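Local structure of ferric uptake regulation protein (2XIG) at the interface of chains A and B. The protein represses iron-uptake and other genes as a homodimer that binds operator DNA with ferrous iron as co-repressor, and carries three functional metal sites. Coordinates in Å, arbitrary orientation; residue numbers count along the deposited sequence, not the author numbering. Chains: chain A/B, Ferric uptake regulation protein.

The interface of chains A and B. Residues chain A 65, 69, 87; chain B 12-13, 16.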
loop_
_atom_site.group_PDB
_atom_site.type_symbol
_atom_site.label_atom_id
_atom_site.label_comp_id
_atom_site.label_asym_id
_atom_site.label_seq_id
_atom_site.Cartn_x
_atom_site.Cartn_y
_atom_site.Cartn_z
ATOM N N TYR A 65 13.770 21.176 -5.049
ATOM C CA TYR A 65 13.754 19.872 -5.703
ATOM C C TYR A 65 14.703 19.834 -6.884
ATOM O O TYR A 65 15.392 18.835 -7.096
ATOM C CB TYR A 65 12.352 19.500 -6.177
ATOM C CG TYR A 65 11.551 18.687 -5.187
ATOM C CD1 TYR A 65 11.456 17.305 -5.305
ATOM C CD2 TYR A 65 10.875 19.302 -4.146
ATOM C CE1 TYR A 65 10.709 16.556 -4.406
ATOM C CE2 TYR A 65 10.125 18.561 -3.236
ATOM C CZ TYR A 65 10.050 17.192 -3.375
ATOM O OH TYR A 65 9.306 16.461 -2.476
ATOM N N ASN A 69 17.857 17.293 -7.067
ATOM C CA ASN A 69 18.011 16.341 -8.156
ATOM C C ASN A 69 19.403 16.437 -8.784
ATOM O O ASN A 69 20.035 15.419 -9.074
ATOM C CB ASN A 69 16.911 16.538 -9.204
ATOM C CG ASN A 69 15.544 16.102 -8.696
ATOM O OD1 ASN A 69 15.435 15.165 -7.907
ATOM N ND2 ASN A 69 14.497 16.787 -9.142
ATOM N N ARG A 87 10.948 10.636 0.675
ATOM C CA ARG A 87 12.340 10.844 0.296
ATOM C C ARG A 87 13.053 11.728 1.310
ATOM O O ARG A 87 12.575 12.809 1.647
ATOM C CB ARG A 87 12.433 11.460 -1.104
ATOM C CG ARG A 87 12.099 10.487 -2.226
ATOM C CD ARG A 87 11.907 11.194 -3.567
ATOM N NE ARG A 87 13.162 11.417 -4.286
ATOM C CZ ARG A 87 13.740 10.521 -5.083
ATOM N NH1 ARG A 87 14.877 10.814 -5.701
ATOM N NH2 ARG A 87 13.187 9.328 -5.260
ATOM N N GLU B 12 5.207 18.610 -6.141
ATOM C CA GLU B 12 6.595 18.204 -6.367
ATOM C C GLU B 12 6.753 16.701 -6.171
ATOM O O GLU B 12 7.450 16.035 -6.948
ATOM C CB GLU B 12 7.570 18.982 -5.475
ATOM C CG GLU B 12 7.737 20.428 -5.891
ATOM C CD GLU B 12 8.054 20.565 -7.369
ATOM O OE1 GLU B 12 8.979 19.882 -7.854
ATOM O OE2 GLU B 12 7.376 21.353 -8.053
ATOM N N ARG B 13 6.094 16.161 -5.146
ATOM C CA ARG B 13 6.164 14.724 -4.887
ATOM C C ARG B 13 5.510 13.951 -6.032
ATOM O O ARG B 13 5.975 12.879 -6.420
ATOM C CB ARG B 13 5.530 14.358 -3.536
ATOM C CG ARG B 13 6.159 15.093 -2.355
ATOM C CD ARG B 13 5.920 14.386 -1.019
ATOM N NE ARG B 13 4.556 14.557 -0.518
ATOM C CZ ARG B 13 3.611 13.630 -0.606
ATOM N NH1 ARG B 13 3.884 12.468 -1.186
ATOM N NH2 ARG B 13 2.392 13.863 -0.123
ATOM N N MET B 16 7.929 13.903 -8.976
ATOM C CA MET B 16 8.966 12.913 -8.689
ATOM C C MET B 16 8.449 11.507 -8.955
ATOM O O MET B 16 9.175 10.648 -9.455
ATOM C CB MET B 16 9.422 13.012 -7.233
ATOM C CG MET B 16 10.245 14.241 -6.930
ATOM S SD MET B 16 11.866 14.160 -7.712
ATOM C CE MET B 16 12.373 12.504 -7.265
#
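A:Tyr65 and A:Asn69, one turn apart on helix 61-73, together with A:Arg87 at the start of strand 86-91, meet B:Glu12, B:Arg13 and B:Met16 on helix 7-20, all the helical residues having regular helical backbone torsions. This apolar patch joins the DNA-binding regions of two copies, not the dimerisation regions, and the structure alone does not show whether it forms in solution. No hydrogen bond or salt bridge crosses it. A:Tyr65 offers a broad aromatic face, and B:Glu12 lays its CB over it, 3.6 Å from the ring centroid, in a CH-pi contact. B:Glu12 then bends at chi2 (-51°), bringing OE1 3.8 Å from CB of A:Tyr65, with the carboxylate plane turned 56° from the ring. At the ring's far tip, the phenol OH meets CG of B:Arg13 at 3.4 Å; arginine offers an aliphatic stem here while its long chain carries the charged end away. B:Met16, unbranched and flexible, suits a place between three groups: its CG sits against the CD1/CE1 rim of A:Tyr65, on the same side of the plane as CB of B:Glu12, 3.5 Å from CE1. Its SD lies 3.7 Å from OD1 of A:Asn69, whose short side chain brings an amide beside the sulphur. A:Arg87, bent at chi3 (85°), turns the flat face of its delocalised guanidinium to the methyl end of B:Met16. That methyl, CE, lies offset toward the group's rim, 3.3 Å from NE and 3.4 Å from NH1 of A:Arg87.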